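Long-range contact in Pab-dependent poly(a)-specific ribonuclease subunit PAN2 (Neurospora crassa, PDB 4CZW), which shortens the poly(A) tails of mRNA as the catalytic subunit of the PAN2-PAN3 deadenylase, here its ubiquitin-protease-like domain, probably inactive as an enzyme, joined to the exonuclease domain: residues I470-G482 / V489-T501. Residues are numbered along the deposited sequence; the frame is centred on the assembly and turned at random.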
ATOM      1  N   ILE A 470      21.803   5.374  -6.289  1.00 80.13           N
ATOM      2  CA  ILE A 470      21.998   3.934  -6.402  1.00 77.89           C
ATOM      3  C   ILE A 470      20.776   3.164  -5.912  1.00 74.27           C
ATOM      4  O   ILE A 470      20.321   3.353  -4.784  1.00 75.74           O
ATOM      5  CB  ILE A 470      23.237   3.468  -5.611  1.00 77.05           C
ATOM      6  CG1 ILE A 470      24.518   3.943  -6.301  1.00 71.88           C
ATOM      7  CG2 ILE A 470      23.248   1.955  -5.474  1.00 76.94           C
ATOM      8  CD1 ILE A 470      25.786   3.426  -5.657  1.00 72.51           C
ATOM      9  N   SER A 471      20.249   2.296  -6.771  1.00 69.83           N
ATOM     10  CA  SER A 471      19.110   1.458  -6.417  1.00 57.23           C
ATOM     11  C   SER A 471      19.560   0.042  -6.073  1.00 62.43           C
ATOM     12  O   SER A 471      20.269  -0.599  -6.848  1.00 63.24           O
ATOM     13  CB  SER A 471      18.095   1.424  -7.561  1.00 59.60           C
ATOM     14  OG  SER A 471      17.016   0.555  -7.261  1.00 75.42           O
ATOM     15  N   HIS A 472      19.147  -0.438  -4.905  1.00 59.78           N
ATOM     16  CA  HIS A 472      19.491  -1.786  -4.467  1.00 52.91           C
ATOM     17  C   HIS A 472      18.280  -2.712  -4.497  1.00 46.73           C
ATOM     18  O   HIS A 472      17.137  -2.258  -4.518  1.00 52.04           O
ATOM     19  CB  HIS A 472      20.090  -1.761  -3.059  1.00 55.80           C
ATOM     20  CG  HIS A 472      21.463  -1.167  -2.993  1.00 59.75           C
ATOM     21  ND1 HIS A 472      22.585  -1.839  -3.425  1.00 62.38           N
ATOM     22  CD2 HIS A 472      21.895   0.033  -2.539  1.00 58.65           C
ATOM     23  CE1 HIS A 472      23.650  -1.078  -3.244  1.00 60.66           C
ATOM     24  NE2 HIS A 472      23.257   0.063  -2.707  1.00 65.34           N
ATOM     25  N   ALA A 473      18.544  -4.013  -4.495  1.00 48.99           N
ATOM     26  CA  ALA A 473      17.486  -5.014  -4.472  1.00 45.12           C
ATOM     27  C   ALA A 473      17.980  -6.294  -3.814  1.00 42.71           C
ATOM     28  O   ALA A 473      19.147  -6.663  -3.952  1.00 46.00           O
ATOM     29  CB  ALA A 473      16.989  -5.298  -5.878  1.00 49.96           C
ATOM     30  N   ILE A 474      17.088  -6.966  -3.093  1.00 36.46           N
ATOM     31  CA  ILE A 474      17.429  -8.217  -2.431  1.00 37.83           C
ATOM     32  C   ILE A 474      17.736  -9.307  -3.451  1.00 46.82           C
ATOM     33  O   ILE A 474      16.912  -9.613  -4.312  1.00 53.62           O
ATOM     34  CB  ILE A 474      16.295  -8.697  -1.506  1.00 38.02           C
ATOM     35  CG1 ILE A 474      15.946  -7.615  -0.483  1.00 42.82           C
ATOM     36  CG2 ILE A 474      16.688  -9.989  -0.806  1.00 36.04           C
ATOM     37  CD1 ILE A 474      17.098  -7.240   0.419  1.00 43.63           C
ATOM     38  N   ALA A 475      18.930  -9.882  -3.355  1.00 47.33           N
ATOM     39  CA  ALA A 475      19.332 -10.969  -4.240  1.00 46.39           C
ATOM     40  C   ALA A 475      19.364 -12.287  -3.477  1.00 50.25           C
ATOM     41  O   ALA A 475      19.274 -13.363  -4.068  1.00 46.92           O
ATOM     42  CB  ALA A 475      20.686 -10.679  -4.860  1.00 46.93           C
ATOM     43  N   ARG A 476      19.492 -12.187  -2.158  1.00 54.48           N
ATOM     44  CA  ARG A 476      19.525 -13.360  -1.295  1.00 42.13           C
ATOM     45  C   ARG A 476      19.052 -13.000   0.109  1.00 45.96           C
ATOM     46  O   ARG A 476      19.443 -11.972   0.660  1.00 46.30           O
ATOM     47  CB  ARG A 476      20.933 -13.954  -1.243  1.00 45.92           C
ATOM     48  CG  ARG A 476      21.057 -15.183  -0.358  1.00 47.21           C
ATOM     49  CD  ARG A 476      22.505 -15.613  -0.205  1.00 45.11           C
ATOM     50  NE  ARG A 476      22.641 -16.759   0.689  1.00 48.05           N
ATOM     51  CZ  ARG A 476      23.804 -17.272   1.076  1.00 45.91           C
ATOM     52  NH1 ARG A 476      24.940 -16.739   0.647  1.00 44.89           N
ATOM     53  NH2 ARG A 476      23.833 -18.315   1.893  1.00 45.65           N
ATOM     54  N   ALA A 477      18.207 -13.849   0.683  1.00 47.57           N
ATOM     55  CA  ALA A 477      17.699 -13.627   2.031  1.00 39.59           C
ATOM     56  C   ALA A 477      17.868 -14.877   2.885  1.00 45.53           C
ATOM     57  O   ALA A 477      17.282 -15.920   2.599  1.00 44.28           O
ATOM     58  CB  ALA A 477      16.239 -13.207   1.984  1.00 37.52           C
ATOM     59  N   SER A 478      18.675 -14.766   3.936  1.00 45.23           N
ATOM     60  CA  SER A 478      18.940 -15.898   4.815  1.00 38.04           C
ATOM     61  C   SER A 478      18.365 -15.675   6.208  1.00 43.21           C
ATOM     62  O   SER A 478      18.695 -14.696   6.875  1.00 51.42           O
ATOM     63  CB  SER A 478      20.445 -16.159   4.912  1.00 34.49           C
ATOM     64  OG  SER A 478      21.005 -16.397   3.633  1.00 40.96           O
ATOM     65  N   VAL A 479      17.500 -16.586   6.642  1.00 42.97           N
ATOM     66  CA  VAL A 479      16.957 -16.532   7.994  1.00 42.49           C
ATOM     67  C   VAL A 479      17.361 -17.789   8.759  1.00 48.56           C
ATOM     68  O   VAL A 479      17.246 -18.904   8.247  1.00 49.89           O
ATOM     69  CB  VAL A 479      15.426 -16.388   7.994  1.00 45.98           C
ATOM     70  CG1 VAL A 479      14.945 -15.968   9.372  1.00 38.70           C
ATOM     71  CG2 VAL A 479      14.992 -15.368   6.957  1.00 44.61           C
ATOM     72  N   VAL A 480      17.830 -17.598   9.988  1.00 47.11           N
ATOM     73  CA  VAL A 480      18.457 -18.667  10.755  1.00 36.53           C
ATOM     74  C   VAL A 480      17.797 -18.863  12.122  1.00 41.24           C
ATOM     75  O   VAL A 480      17.435 -17.892  12.789  1.00 51.08           O
ATOM     76  CB  VAL A 480      19.970 -18.375  10.936  1.00 48.19           C
ATOM     77  CG1 VAL A 480      20.564 -19.188  12.071  1.00 47.33           C
ATOM     78  CG2 VAL A 480      20.717 -18.630   9.634  1.00 45.27           C
ATOM     79  N   ARG A 481      17.627 -20.123  12.520  1.00 41.00           N
ATOM     80  CA  ARG A 481      17.118 -20.462  13.847  1.00 43.03           C
ATOM     81  C   ARG A 481      17.958 -19.821  14.947  1.00 50.32           C
ATOM     82  O   ARG A 481      19.180 -19.969  14.973  1.00 52.68           O
ATOM     83  CB  ARG A 481      17.089 -21.980  14.039  1.00 41.97           C
ATOM     84  CG  ARG A 481      16.126 -22.715  13.127  1.00 48.87           C
ATOM     85  CD  ARG A 481      16.245 -24.220  13.314  1.00 51.31           C
ATOM     86  NE  ARG A 481      15.246 -24.951  12.541  1.00 47.90           N
ATOM     87  CZ  ARG A 481      15.410 -25.331  11.278  1.00 54.95           C
ATOM     88  NH1 ARG A 481      16.536 -25.045  10.639  1.00 50.63           N
ATOM     89  NH2 ARG A 481      14.446 -25.994  10.653  1.00 51.16           N
ATOM     90  N   GLY A 482      17.299 -19.114  15.859  1.00 45.22           N
ATOM     91  CA  GLY A 482      17.993 -18.428  16.932  1.00 43.37           C
ATOM     92  C   GLY A 482      17.960 -19.179  18.249  1.00 50.52           C
ATOM     93  O   GLY A 482      18.492 -18.704  19.255  1.00 58.45           O
ATOM     94  N   VAL A 489      21.143 -23.168  12.485  1.00 43.96           N
ATOM     95  CA  VAL A 489      20.782 -23.789  11.215  1.00 48.21           C
ATOM     96  C   VAL A 489      19.733 -22.960  10.478  1.00 47.31           C
ATOM     97  O   VAL A 489      18.693 -22.615  11.038  1.00 49.90           O
ATOM     98  CB  VAL A 489      20.246 -25.220  11.419  1.00 50.79           C
ATOM     99  CG1 VAL A 489      19.904 -25.857  10.081  1.00 47.32           C
ATOM    100  CG2 VAL A 489      21.265 -26.063  12.170  1.00 48.91           C
ATOM    101  N   ALA A 490      20.014 -22.646   9.218  1.00 39.05           N
ATOM    102  CA  ALA A 490      19.112 -21.837   8.407  1.00 53.38           C
ATOM    103  C   ALA A 490      17.878 -22.626   7.983  1.00 52.45           C
ATOM    104  O   ALA A 490      17.969 -23.806   7.646  1.00 51.27           O
ATOM    105  CB  ALA A 490      19.840 -21.301   7.185  1.00 39.20           C
ATOM    106  N   PHE A 491      16.723 -21.968   8.005  1.00 48.91           N
ATOM    107  CA  PHE A 491      15.491 -22.575   7.515  1.00 51.28           C
ATOM    108  C   PHE A 491      14.971 -21.798   6.310  1.00 48.81           C
ATOM    109  O   PHE A 491      14.027 -22.221   5.643  1.00 54.49           O
ATOM    110  CB  PHE A 491      14.432 -22.645   8.621  1.00 50.46           C
ATOM    111  CG  PHE A 491      14.019 -21.305   9.165  1.00 48.90           C
ATOM    112  CD1 PHE A 491      14.732 -20.705  10.189  1.00 49.74           C
ATOM    113  CD2 PHE A 491      12.901 -20.658   8.666  1.00 48.48           C
ATOM    114  CE1 PHE A 491      14.344 -19.478  10.695  1.00 47.06           C
ATOM    115  CE2 PHE A 491      12.510 -19.432   9.167  1.00 50.51           C
ATOM    116  CZ  PHE A 491      13.230 -18.843  10.183  1.00 50.58           C
ATOM    117  N   ILE A 492      15.596 -20.657   6.041  1.00 47.09           N
ATOM    118  CA  ILE A 492      15.321 -19.886   4.835  1.00 39.13           C
ATOM    119  C   ILE A 492      16.625 -19.409   4.210  1.00 50.66           C
ATOM    120  O   ILE A 492      17.428 -18.744   4.862  1.00 55.37           O
ATOM    121  CB  ILE A 492      14.429 -18.658   5.115  1.00 46.30           C
ATOM    122  CG1 ILE A 492      13.034 -19.090   5.565  1.00 48.01           C
ATOM    123  CG2 ILE A 492      14.319 -17.788   3.872  1.00 39.12           C
ATOM    124  CD1 ILE A 492      12.109 -17.931   5.865  1.00 30.03           C
ATOM    125  N   ASP A 493      16.837 -19.763   2.947  1.00 49.73           N
ATOM    126  CA  ASP A 493      17.986 -19.270   2.196  1.00 46.68           C
ATOM    127  C   ASP A 493      17.585 -19.076   0.740  1.00 48.09           C
ATOM    128  O   ASP A 493      18.054 -19.789  -0.148  1.00 46.74           O
ATOM    129  CB  ASP A 493      19.172 -20.229   2.310  1.00 48.66           C
ATOM    130  CG  ASP A 493      20.452 -19.644   1.741  1.00 48.20           C
ATOM    131  OD1 ASP A 493      20.596 -18.402   1.750  1.00 38.62           O
ATOM    132  OD2 ASP A 493      21.315 -20.424   1.286  1.00 40.53           O
ATOM    133  N   ASP A 494      16.710 -18.106   0.507  1.00 49.25           N
ATOM    134  CA  ASP A 494      16.148 -17.881  -0.818  1.00 45.47           C
ATOM    135  C   ASP A 494      16.981 -16.923  -1.659  1.00 50.62           C
ATOM    136  O   ASP A 494      17.381 -15.855  -1.196  1.00 51.14           O
ATOM    137  CB  ASP A 494      14.720 -17.343  -0.702  1.00 38.45           C
ATOM    138  CG  ASP A 494      13.784 -18.315  -0.015  1.00 51.28           C
ATOM    139  OD1 ASP A 494      14.054 -19.533  -0.060  1.00 58.57           O
ATOM    140  OD2 ASP A 494      12.777 -17.860   0.566  1.00 47.92           O
ATOM    141  N   TYR A 495      17.239 -17.321  -2.899  1.00 50.27           N
ATOM    142  CA  TYR A 495      17.809 -16.424  -3.893  1.00 48.80           C
ATOM    143  C   TYR A 495      16.670 -15.870  -4.738  1.00 51.07           C
ATOM    144  O   TYR A 495      15.690 -16.569  -5.004  1.00 50.94           O
ATOM    145  CB  TYR A 495      18.841 -17.146  -4.760  1.00 48.01           C
ATOM    146  CG  TYR A 495      20.162 -17.399  -4.067  1.00 43.09           C
ATOM    147  CD1 TYR A 495      20.249 -18.273  -2.990  1.00 45.61           C
ATOM    148  CD2 TYR A 495      21.324 -16.770  -4.494  1.00 45.26           C
ATOM    149  CE1 TYR A 495      21.455 -18.512  -2.359  1.00 43.97           C
ATOM    150  CE2 TYR A 495      22.535 -17.002  -3.867  1.00 46.97           C
ATOM    151  CZ  TYR A 495      22.594 -17.874  -2.801  1.00 45.96           C
ATOM    152  OH  TYR A 495      23.795 -18.108  -2.173  1.00 49.78           O
ATOM    153  N   ILE A 496      16.789 -14.614  -5.156  1.00 47.95           N
ATOM    154  CA  ILE A 496      15.674 -13.933  -5.804  1.00 48.64           C
ATOM    155  C   ILE A 496      15.799 -13.886  -7.321  1.00 58.75           C
ATOM    156  O   ILE A 496      16.774 -13.360  -7.858  1.00 50.52           O
ATOM    157  CB  ILE A 496      15.529 -12.491  -5.285  1.00 50.80           C
ATOM    158  CG1 ILE A 496      15.511 -12.478  -3.755  1.00 46.76           C
ATOM    159  CG2 ILE A 496      14.276 -11.842  -5.853  1.00 39.36           C
ATOM    160  CD1 ILE A 496      14.443 -13.358  -3.156  1.00 45.24           C
ATOM    161  N   HIS A 497      14.803 -14.440  -8.006  1.00 60.63           N
ATOM    162  CA  HIS A 497      14.712 -14.308  -9.452  1.00 53.43           C
ATOM    163  C   HIS A 497      14.267 -12.891  -9.786  1.00 54.33           C
ATOM    164  O   HIS A 497      13.073 -12.601  -9.856  1.00 61.29           O
ATOM    165  CB  HIS A 497      13.741 -15.333 -10.042  1.00 59.78           C
ATOM    166  CG  HIS A 497      13.658 -15.301 -11.536  1.00 70.26           C
ATOM    167  ND1 HIS A 497      14.509 -14.546 -12.315  1.00 67.06           N
ATOM    168  CD2 HIS A 497      12.823 -15.929 -12.398  1.00 60.42           C
ATOM    169  CE1 HIS A 497      14.202 -14.709 -13.588  1.00 60.10           C
ATOM    170  NE2 HIS A 497      13.182 -15.545 -13.666  1.00 67.30           N
ATOM    171  N   ILE A 498      15.240 -12.009  -9.984  1.00 54.21           N
ATOM    172  CA  ILE A 498      14.965 -10.599 -10.220  1.00 59.45           C
ATOM    173  C   ILE A 498      14.591 -10.334 -11.674  1.00 66.30           C
ATOM    174  O   ILE A 498      15.355 -10.640 -12.590  1.00 69.45           O
ATOM    175  CB  ILE A 498      16.174  -9.733  -9.830  1.00 59.12           C
ATOM    176  CG1 ILE A 498      16.523  -9.967  -8.359  1.00 49.82           C
ATOM    177  CG2 ILE A 498      15.889  -8.264 -10.096  1.00 59.25           C
ATOM    178  CD1 ILE A 498      17.788  -9.289  -7.914  1.00 52.18           C
ATOM    179  N   LYS A 499      13.408  -9.762 -11.874  1.00 72.65           N
ATOM    180  CA  LYS A 499      12.899  -9.486 -13.212  1.00 69.38           C
ATOM    181  C   LYS A 499      13.319  -8.102 -13.701  1.00 69.56           C
ATOM    182  O   LYS A 499      12.737  -7.564 -14.643  1.00 82.01           O
ATOM    183  CB  LYS A 499      11.374  -9.614 -13.234  1.00 70.12           C
ATOM    184  CG  LYS A 499      10.870 -11.021 -12.945  1.00 76.40           C
ATOM    185  CD  LYS A 499       9.897 -11.040 -11.775  1.00 71.08           C
ATOM    186  CE  LYS A 499       8.654 -10.215 -12.071  1.00 72.55           C
ATOM    187  NZ  LYS A 499       7.677 -10.264 -10.948  1.00 69.34           N
ATOM    188  N   GLU A 500      14.331  -7.534 -13.055  1.00 67.61           N
ATOM    189  CA  GLU A 500      14.863  -6.235 -13.450  1.00 67.77           C
ATOM    190  C   GLU A 500      16.216  -6.402 -14.133  1.00 68.22           C
ATOM    191  O   GLU A 500      16.748  -7.510 -14.209  1.00 67.72           O
ATOM    192  CB  GLU A 500      14.995  -5.315 -12.234  1.00 68.26           C
ATOM    193  CG  GLU A 500      13.756  -5.258 -11.354  1.00 70.72           C
ATOM    194  CD  GLU A 500      12.579  -4.593 -12.039  1.00 80.65           C
ATOM    195  OE1 GLU A 500      12.797  -3.606 -12.772  1.00 90.66           O
ATOM    196  OE2 GLU A 500      11.437  -5.060 -11.847  1.00 75.30           O
ATOM    197  N   THR A 501      16.770  -5.302 -14.631  1.00 70.37           N
ATOM    198  CA  THR A 501      18.093  -5.329 -15.242  1.00 68.66           C
ATOM    199  C   THR A 501      19.166  -5.030 -14.201  1.00 76.43           C
ATOM    200  O   THR A 501      19.222  -3.931 -13.649  1.00 65.65           O
ATOM    201  CB  THR A 501      18.207  -4.321 -16.400  1.00 72.62           C
ATOM    202  OG1 THR A 501      17.315  -4.701 -17.455  1.00 93.96           O
ATOM    203  CG2 THR A 501      19.630  -4.287 -16.937  1.00 60.97           C
TER
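Arg-476 to Arg-481 and Ile-492 to Ile-496 run antiparallel as the arms of a beta hairpin in the exonuclease domain, and the ladder shifts at a classic beta bulge, where Val-479 O accepts from both Phe-491 N (3.1 Å) and Ile-492 N (3.3 Å). Arg-476 carries the polar face. With CG anti to the backbone N (chi1 180°) and the chain extended, its CG lies 4.0 Å from the centroid of the Tyr-495 ring, a CH-pi contact over the face, and the guanidinium, its plane 16° from the ring's, has Tyr-495 OH over one face, offset toward the rim. Side-on, NE (2.8 Å) and NH2 both grip Asp-493 OD1, which lies in the guanidinium plane and offers NE its syn lone pair, while Asp-493 OD2 is hydrogen-bonded to Thr-425 OG1 and Arg-476 NH1 is salt-bridged to Asp-603. The small side chain of Ser-478 suits this buried spot; its OG lies 2.8 Å from Asp-493 OD1 and is hydrogen-bonded to Ser-604 OG. A leucine in place of Arg-476 would probably leave the buried carboxylate of Asp-493 without its countercharge. On the other face, branched Val-479 packs beside the bulge: CG1 meets Phe-491 CZ at 3.4 Å, and CB packs against Ile-492 CB. Near the turn, Arg-481 N and NH1 reach Val-489 O from opposite faces of its carbonyl plane, and NE pairs with Glu-434. Helix 604-623 covers the polar face through Ile-605, helix 529-541 packs on Val-479, Ile-492 and Ile-496, and strand 441-451 pairs with 471-481, bringing Arg-476 beside Glu-447, a probable catalytic-metal ligand.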